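Local coordinates for protein polysaccharide deacetylase (PDB 2J13) that probably removes acetyl groups from sugars of the bacterial cell wall peptidoglycan, as a zinc-binding family 4 carbohydrate esterase, at residues F47-Y58 and Y233-S244. Sequence-based numbering, arbitrary orientation.
Sequences FYLGDTKKKDIY and YHFKSLDDLVKS. With ZN (zinc ion), chain D.
Asp56 and His234 pair side by side where two parallel strands meet, the first and last in chain order of the central sheet of this NodB-type, distorted beta/alpha barrel; their register illustrates how a parallel bridge, here between strands 56-63 and 234-236, joins distant parts of a chain. His234 grips both sides of Asp56 through its backbone: its N donates to Lys55 O (2.8 Å) and its O accepts from Ile57 N. Lys236 N then bonds to Ile57 O at 2.9 Å.

Polar side chains gather on the face carrying Asp56, His234 and Lys236. Asp56 OD1 and His234 ND1 both bind a zinc ion, the latter at 2.2 Å, and two waters add to its shell; a separate zinc site uses His113 and His117. The carboxylate and imidazole planes are 56° apart, with OD1 at the ring edge. The other oxygen, OD2, takes a salt bridge from Lys236 NZ, which arrives from above the carboxylate plane after a bent chain, and a weak one from Lys54 NZ.

Apolar contacts occupy both faces. Opposite the zinc, Ile57 sends CD1 over the Phe235 ring, 3.9 Å from its centroid, while CG2 touches Tyr233 CD1; Leu228 of helix 217-230 meets all three side chains. On the other face Leu241, its CG anti to the backbone N (chi1 -171°), forks between two rings in CH-pi contacts: CD2 covers Phe47 (4.0 Å to the centroid) and CD1 covers Tyr58. Helix 238-243, begun by a Ser237-Asp240 capping box, thus packs on Tyr58, whose CE1 edge lies 3.3 Å from Ser237 O.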
ATOM      1  N   PHE A  47      -7.759  -5.918  -4.279  1.00 26.31           N
ATOM      2  CA  PHE A  47      -7.575  -5.354  -5.622  1.00 26.38           C
ATOM      3  C   PHE A  47      -6.114  -5.109  -5.885  1.00 25.17           C
ATOM      4  O   PHE A  47      -5.310  -5.017  -4.955  1.00 23.24           O
ATOM      5  CB  PHE A  47      -8.452  -4.116  -5.855  1.00 27.49           C
ATOM      6  CG  PHE A  47      -8.254  -2.997  -4.885  1.00 27.46           C
ATOM      7  CD1 PHE A  47      -7.253  -2.061  -5.073  1.00 27.25           C
ATOM      8  CD2 PHE A  47      -9.116  -2.827  -3.811  1.00 27.57           C
ATOM      9  CE1 PHE A  47      -7.098  -1.013  -4.183  1.00 28.28           C
ATOM     10  CE2 PHE A  47      -8.946  -1.777  -2.919  1.00 28.41           C
ATOM     11  CZ  PHE A  47      -7.943  -0.869  -3.102  1.00 29.04           C
ATOM     12  N   TYR A  48      -5.761  -5.036  -7.168  1.00 24.01           N
ATOM     13  CA  TYR A  48      -4.402  -4.750  -7.590  1.00 24.88           C
ATOM     14  C   TYR A  48      -4.351  -3.726  -8.723  1.00 25.10           C
ATOM     15  O   TYR A  48      -3.259  -3.283  -9.071  1.00 24.46           O
ATOM     16  CB  TYR A  48      -3.628  -6.005  -7.971  1.00 25.79           C
ATOM     17  CG  TYR A  48      -3.983  -6.577  -9.332  1.00 27.93           C
ATOM     18  CD1 TYR A  48      -5.159  -7.285  -9.502  1.00 28.10           C
ATOM     19  CD2 TYR A  48      -3.155  -6.401 -10.416  1.00 29.61           C
ATOM     20  CE1 TYR A  48      -5.506  -7.848 -10.747  1.00 29.59           C
ATOM     21  CE2 TYR A  48      -3.495  -6.947 -11.672  1.00 30.02           C
ATOM     22  CZ  TYR A  48      -4.656  -7.650 -11.816  1.00 29.69           C
ATOM     23  OH  TYR A  48      -4.974  -8.194 -13.059  1.00 32.99           O
ATOM     24  N   LEU A  49      -5.518  -3.334  -9.221  1.00 26.65           N
ATOM     25  CA  LEU A  49      -5.675  -2.375 -10.318  1.00 29.26           C
ATOM     26  C   LEU A  49      -6.912  -1.548 -10.059  1.00 30.08           C
ATOM     27  O   LEU A  49      -7.860  -2.008  -9.374  1.00 30.94           O
ATOM     28  CB  LEU A  49      -5.929  -3.091 -11.640  1.00 29.88           C
ATOM     29  CG  LEU A  49      -4.853  -3.672 -12.508  1.00 32.31           C
ATOM     30  CD1 LEU A  49      -5.583  -4.430 -13.616  1.00 31.92           C
ATOM     31  CD2 LEU A  49      -3.938  -2.592 -13.053  1.00 31.66           C
ATOM     32  N   GLY A  50      -6.930  -0.340 -10.604  1.00 30.43           N
ATOM     33  CA  GLY A  50      -8.135   0.475 -10.642  1.00 31.54           C
ATOM     34  C   GLY A  50      -8.841   0.277 -11.981  1.00 33.43           C
ATOM     35  O   GLY A  50      -8.599  -0.685 -12.683  1.00 33.51           O
ATOM     36  N   ASP A  51      -9.712   1.206 -12.318  1.00 35.88           N
ATOM     37  CA  ASP A  51     -10.478   1.148 -13.567  1.00 38.01           C
ATOM     38  C   ASP A  51      -9.557   1.261 -14.777  1.00 39.70           C
ATOM     39  O   ASP A  51      -8.836   2.250 -14.907  1.00 40.30           O
ATOM     40  CB  ASP A  51     -11.468   2.305 -13.548  1.00 38.21           C
ATOM     41  CG  ASP A  51     -12.417   2.284 -14.720  1.00 39.77           C
ATOM     42  OD1 ASP A  51     -12.404   1.306 -15.493  1.00 41.89           O
ATOM     43  OD2 ASP A  51     -13.176   3.265 -14.838  1.00 41.40           O
ATOM     44  N   THR A  52      -9.588   0.259 -15.654  1.00 41.67           N
ATOM     45  CA  THR A  52      -8.647   0.169 -16.775  1.00 43.24           C
ATOM     46  C   THR A  52      -9.107   0.930 -18.023  1.00 44.18           C
ATOM     47  O   THR A  52      -8.427   0.902 -19.061  1.00 44.26           O
ATOM     48  CB  THR A  52      -8.395  -1.298 -17.157  1.00 43.59           C
ATOM     49  OG1 THR A  52      -9.638  -1.930 -17.495  1.00 45.58           O
ATOM     50  CG2 THR A  52      -7.761  -2.031 -16.015  1.00 43.86           C
ATOM     51  N   LYS A  53     -10.247   1.603 -17.919  1.00 45.62           N
ATOM     52  CA  LYS A  53     -10.799   2.406 -19.012  1.00 46.62           C
ATOM     53  C   LYS A  53     -10.563   3.911 -18.781  1.00 46.21           C
ATOM     54  O   LYS A  53     -10.978   4.731 -19.592  1.00 47.06           O
ATOM     55  CB  LYS A  53     -12.300   2.106 -19.178  1.00 47.06           C
ATOM     56  CG  LYS A  53     -13.253   2.976 -18.333  1.00 48.09           C
ATOM     57  CD  LYS A  53     -14.656   2.363 -18.233  1.00 48.71           C
ATOM     58  CE  LYS A  53     -15.658   3.316 -17.554  1.00 49.73           C
ATOM     59  NZ  LYS A  53     -15.227   3.791 -16.185  1.00 51.51           N
ATOM     60  N   LYS A  54      -9.905   4.260 -17.673  1.00 45.03           N
ATOM     61  CA  LYS A  54      -9.553   5.633 -17.336  1.00 44.10           C
ATOM     62  C   LYS A  54      -8.043   5.685 -17.095  1.00 41.89           C
ATOM     63  O   LYS A  54      -7.455   4.708 -16.626  1.00 41.60           O
ATOM     64  CB  LYS A  54     -10.266   6.066 -16.054  1.00 44.30           C
ATOM     65  CG  LYS A  54     -11.782   6.066 -16.120  1.00 46.22           C
ATOM     66  CD  LYS A  54     -12.405   6.235 -14.727  1.00 46.38           C
ATOM     67  CE  LYS A  54     -12.197   7.637 -14.140  1.00 48.03           C
ATOM     68  NZ  LYS A  54     -12.719   7.731 -12.733  1.00 48.25           N
ATOM     69  N   LYS A  55      -7.425   6.826 -17.394  1.00 39.52           N
ATOM     70  CA  LYS A  55      -5.987   7.006 -17.229  1.00 37.70           C
ATOM     71  C   LYS A  55      -5.650   7.510 -15.821  1.00 34.54           C
ATOM     72  O   LYS A  55      -4.775   8.369 -15.642  1.00 33.86           O
ATOM     73  CB  LYS A  55      -5.417   7.971 -18.286  1.00 38.19           C
ATOM     74  CG  LYS A  55      -5.178   7.293 -19.633  1.00 40.14           C
ATOM     75  CD  LYS A  55      -4.328   8.154 -20.601  1.00 40.21           C
ATOM     76  CE  LYS A  55      -3.572   7.272 -21.601  1.00 42.32           C
ATOM     77  NZ  LYS A  55      -2.697   8.074 -22.521  1.00 42.17           N
ATOM     78  N   ASP A  56      -6.332   6.953 -14.827  1.00 30.70           N
ATOM     79  CA  ASP A  56      -6.015   7.206 -13.411  1.00 28.87           C
ATOM     80  C   ASP A  56      -5.082   6.128 -12.917  1.00 26.86           C
ATOM     81  O   ASP A  56      -5.274   4.951 -13.206  1.00 26.32           O
ATOM     82  CB  ASP A  56      -7.291   7.187 -12.560  1.00 29.57           C
ATOM     83  CG  ASP A  56      -8.212   8.349 -12.859  1.00 32.18           C
ATOM     84  OD1 ASP A  56      -7.766   9.287 -13.538  1.00 34.71           O
ATOM     85  OD2 ASP A  56      -9.368   8.327 -12.410  1.00 36.18           O
ATOM     86  N   ILE A  57      -4.050   6.550 -12.193  1.00 24.93           N
ATOM     87  CA  ILE A  57      -3.060   5.653 -11.605  1.00 24.39           C
ATOM     88  C   ILE A  57      -2.808   6.016 -10.139  1.00 22.89           C
ATOM     89  O   ILE A  57      -3.186   7.083  -9.676  1.00 22.90           O
ATOM     90  CB  ILE A  57      -1.780   5.622 -12.411  1.00 24.61           C
ATOM     91  CG1 ILE A  57      -1.161   7.030 -12.520  1.00 25.96           C
ATOM     92  CG2 ILE A  57      -2.063   4.978 -13.793  1.00 24.36           C
ATOM     93  CD1 ILE A  57       0.222   7.051 -13.253  1.00 25.95           C
ATOM     94  N   TYR A  58      -2.209   5.082  -9.394  1.00 20.94           N
ATOM     95  CA  TYR A  58      -2.183   5.145  -7.917  1.00 21.18           C
ATOM     96  C   TYR A  58      -0.800   4.815  -7.394  1.00 20.10           C
ATOM     97  O   TYR A  58      -0.359   3.702  -7.522  1.00 22.02           O
ATOM     98  CB  TYR A  58      -3.215   4.161  -7.347  1.00 22.25           C
ATOM     99  CG  TYR A  58      -4.566   4.354  -7.975  1.00 22.72           C
ATOM    100  CD1 TYR A  58      -5.457   5.265  -7.446  1.00 24.87           C
ATOM    101  CD2 TYR A  58      -4.925   3.667  -9.124  1.00 24.63           C
ATOM    102  CE1 TYR A  58      -6.707   5.491  -8.050  1.00 26.76           C
ATOM    103  CE2 TYR A  58      -6.168   3.876  -9.729  1.00 25.33           C
ATOM    104  CZ  TYR A  58      -7.041   4.803  -9.179  1.00 25.54           C
ATOM    105  OH  TYR A  58      -8.295   5.053  -9.711  1.00 28.09           O
ATOM    106  N   TYR A 233      -1.912  10.840 -17.982  1.00 27.42           N
ATOM    107  CA  TYR A 233      -2.251  10.157 -16.722  1.00 27.16           C
ATOM    108  C   TYR A 233      -2.548  11.119 -15.593  1.00 26.61           C
ATOM    109  O   TYR A 233      -1.990  12.217 -15.507  1.00 26.33           O
ATOM    110  CB  TYR A 233      -1.144   9.189 -16.306  1.00 27.89           C
ATOM    111  CG  TYR A 233      -1.069   7.980 -17.186  1.00 27.66           C
ATOM    112  CD1 TYR A 233      -1.808   6.835 -16.887  1.00 29.52           C
ATOM    113  CD2 TYR A 233      -0.278   7.962 -18.307  1.00 29.51           C
ATOM    114  CE1 TYR A 233      -1.756   5.722 -17.685  1.00 33.18           C
ATOM    115  CE2 TYR A 233      -0.206   6.838 -19.117  1.00 29.45           C
ATOM    116  CZ  TYR A 233      -0.971   5.719 -18.797  1.00 30.64           C
ATOM    117  OH  TYR A 233      -0.924   4.592 -19.558  1.00 31.83           O
ATOM    118  N   HIS A 234      -3.419  10.675 -14.695  1.00 27.14           N
ATOM    119  CA  HIS A 234      -3.781  11.429 -13.499  1.00 27.69           C
ATOM    120  C   HIS A 234      -3.452  10.578 -12.292  1.00 26.91           C
ATOM    121  O   HIS A 234      -3.846   9.429 -12.251  1.00 26.90           O
ATOM    122  CB  HIS A 234      -5.283  11.695 -13.490  1.00 29.70           C
ATOM    123  CG  HIS A 234      -5.795  12.265 -14.782  1.00 33.53           C
ATOM    124  ND1 HIS A 234      -6.942  11.810 -15.399  1.00 37.33           N
ATOM    125  CD2 HIS A 234      -5.270  13.204 -15.602  1.00 36.93           C
ATOM    126  CE1 HIS A 234      -7.114  12.463 -16.536  1.00 37.98           C
ATOM    127  NE2 HIS A 234      -6.115  13.316 -16.683  1.00 37.80           N
ATOM    128  N   PHE A 235      -2.766  11.165 -11.327  1.00 26.21           N
ATOM    129  CA  PHE A 235      -2.410  10.476 -10.082  1.00 25.69           C
ATOM    130  C   PHE A 235      -3.481  10.696  -9.034  1.00 26.14           C
ATOM    131  O   PHE A 235      -3.758  11.849  -8.641  1.00 27.48           O
ATOM    132  CB  PHE A 235      -1.081  11.000  -9.560  1.00 26.32           C
ATOM    133  CG  PHE A 235       0.094  10.567 -10.361  1.00 26.67           C
ATOM    134  CD1 PHE A 235       0.543  11.315 -11.450  1.00 26.06           C
ATOM    135  CD2 PHE A 235       0.782   9.431 -10.008  1.00 25.90           C
ATOM    136  CE1 PHE A 235       1.642  10.929 -12.167  1.00 26.76           C
ATOM    137  CE2 PHE A 235       1.909   9.016 -10.739  1.00 27.45           C
ATOM    138  CZ  PHE A 235       2.332   9.774 -11.825  1.00 27.65           C
ATOM    139  N   LYS A 236      -4.042   9.595  -8.553  1.00 25.31           N
ATOM    140  CA  LYS A 236      -5.182   9.599  -7.668  1.00 26.42           C
ATOM    141  C   LYS A 236      -4.891   8.807  -6.385  1.00 25.57           C
ATOM    142  O   LYS A 236      -3.852   8.147  -6.270  1.00 24.24           O
ATOM    143  CB  LYS A 236      -6.384   9.005  -8.404  1.00 27.36           C
ATOM    144  CG  LYS A 236      -6.747   9.691  -9.731  1.00 30.71           C
ATOM    145  CD  LYS A 236      -7.426  11.013  -9.475  1.00 35.50           C
ATOM    146  CE  LYS A 236      -8.557  11.269 -10.422  1.00 39.49           C
ATOM    147  NZ  LYS A 236      -9.685  10.316 -10.202  1.00 41.44           N
ATOM    148  N   SER A 237      -5.806   8.895  -5.430  1.00 25.92           N
ATOM    149  CA  SER A 237      -5.677   8.183  -4.151  1.00 25.12           C
ATOM    150  C   SER A 237      -6.439   6.877  -4.153  1.00 24.95           C
ATOM    151  O   SER A 237      -7.302   6.648  -4.992  1.00 26.78           O
ATOM    152  CB  SER A 237      -6.227   9.030  -3.016  1.00 26.03           C
ATOM    153  OG  SER A 237      -7.641   8.934  -3.014  1.00 27.05           O
ATOM    154  N   LEU A 238      -6.145   6.020  -3.178  1.00 23.87           N
ATOM    155  CA  LEU A 238      -6.862   4.748  -3.051  1.00 24.31           C
ATOM    156  C   LEU A 238      -8.340   4.974  -2.697  1.00 25.65           C
ATOM    157  O   LEU A 238      -9.171   4.186  -3.082  1.00 27.51           O
ATOM    158  CB  LEU A 238      -6.199   3.825  -2.044  1.00 24.21           C
ATOM    159  CG  LEU A 238      -4.813   3.324  -2.452  1.00 21.75           C
ATOM    160  CD1 LEU A 238      -4.300   2.350  -1.403  1.00 22.94           C
ATOM    161  CD2 LEU A 238      -4.836   2.632  -3.833  1.00 24.04           C
ATOM    162  N   ASP A 239      -8.641   6.053  -1.988  1.00 27.07           N
ATOM    163  CA  ASP A 239     -10.052   6.491  -1.804  1.00 28.79           C
ATOM    164  C   ASP A 239     -10.729   6.751  -3.170  1.00 30.16           C
ATOM    165  O   ASP A 239     -11.908   6.393  -3.394  1.00 31.54           O
ATOM    166  CB  ASP A 239     -10.106   7.744  -0.920  1.00 28.86           C
ATOM    167  CG  ASP A 239      -9.721   7.496   0.561  1.00 31.15           C
ATOM    168  OD1 ASP A 239      -9.528   6.352   1.029  1.00 31.19           O
ATOM    169  OD2 ASP A 239      -9.612   8.510   1.290  1.00 34.91           O
ATOM    170  N   ASP A 240     -10.013   7.396  -4.087  1.00 30.31           N
ATOM    171  CA  ASP A 240     -10.539   7.665  -5.437  1.00 30.98           C
ATOM    172  C   ASP A 240     -10.785   6.358  -6.184  1.00 31.28           C
ATOM    173  O   ASP A 240     -11.792   6.203  -6.907  1.00 32.60           O
ATOM    174  CB  ASP A 240      -9.554   8.520  -6.256  1.00 30.19           C
ATOM    175  CG  ASP A 240      -9.335   9.904  -5.687  1.00 33.28           C
ATOM    176  OD1 ASP A 240     -10.331  10.513  -5.227  1.00 35.79           O
ATOM    177  OD2 ASP A 240      -8.174  10.425  -5.733  1.00 34.22           O
ATOM    178  N   LEU A 241      -9.882   5.396  -5.997  1.00 30.82           N
ATOM    179  CA  LEU A 241      -9.984   4.107  -6.643  1.00 31.71           C
ATOM    180  C   LEU A 241     -11.313   3.465  -6.265  1.00 33.42           C
ATOM    181  O   LEU A 241     -12.066   3.035  -7.137  1.00 32.99           O
ATOM    182  CB  LEU A 241      -8.834   3.173  -6.232  1.00 31.64           C
ATOM    183  CG  LEU A 241      -8.780   1.876  -7.050  1.00 32.18           C
ATOM    184  CD1 LEU A 241      -7.354   1.328  -7.210  1.00 29.91           C
ATOM    185  CD2 LEU A 241      -9.711   0.814  -6.441  1.00 32.96           C
ATOM    186  N   VAL A 242     -11.565   3.390  -4.966  1.00 34.61           N
ATOM    187  CA  VAL A 242     -12.795   2.774  -4.480  1.00 36.58           C
ATOM    188  C   VAL A 242     -14.026   3.467  -5.097  1.00 39.02           C
ATOM    189  O   VAL A 242     -14.957   2.792  -5.566  1.00 38.89           O
ATOM    190  CB  VAL A 242     -12.836   2.779  -2.935  1.00 36.42           C
ATOM    191  CG1 VAL A 242     -14.210   2.329  -2.426  1.00 35.39           C
ATOM    192  CG2 VAL A 242     -11.764   1.850  -2.397  1.00 35.36           C
ATOM    193  N   LYS A 243     -14.027   4.799  -5.107  1.00 41.92           N
ATOM    194  CA  LYS A 243     -15.113   5.563  -5.750  1.00 44.47           C
ATOM    195  C   LYS A 243     -15.197   5.348  -7.264  1.00 46.49           C
ATOM    196  O   LYS A 243     -16.304   5.289  -7.809  1.00 47.22           O
ATOM    197  CB  LYS A 243     -14.979   7.051  -5.463  1.00 45.01           C
ATOM    198  CG  LYS A 243     -15.144   7.415  -3.997  1.00 47.28           C
ATOM    199  CD  LYS A 243     -14.675   8.847  -3.729  1.00 50.20           C
ATOM    200  CE  LYS A 243     -14.450   9.108  -2.243  1.00 52.25           C
ATOM    201  NZ  LYS A 243     -13.824  10.442  -1.982  1.00 54.34           N
ATOM    202  N   SER A 244     -14.048   5.250  -7.943  1.00 48.43           N
ATOM    203  CA  SER A 244     -13.990   4.876  -9.379  1.00 50.22           C
ATOM    204  C   SER A 244     -14.765   3.599  -9.641  1.00 51.30           C
ATOM    205  O   SER A 244     -15.045   3.249 -10.796  1.00 51.81           O
ATOM    206  CB  SER A 244     -12.547   4.658  -9.865  1.00 50.44           C
ATOM    207  OG  SER A 244     -12.152   3.278  -9.763  1.00 52.15           O
TER
HETATM  208 ZN    ZN D1238      -8.617  10.888 -14.261  1.00 45.84          ZN
HETATM  209  O   HOH W   1     -10.043  12.801 -13.919  1.00 47.35           O
HETATM  210  O   HOH W   2      -9.884   9.973 -15.911  1.00 52.57           O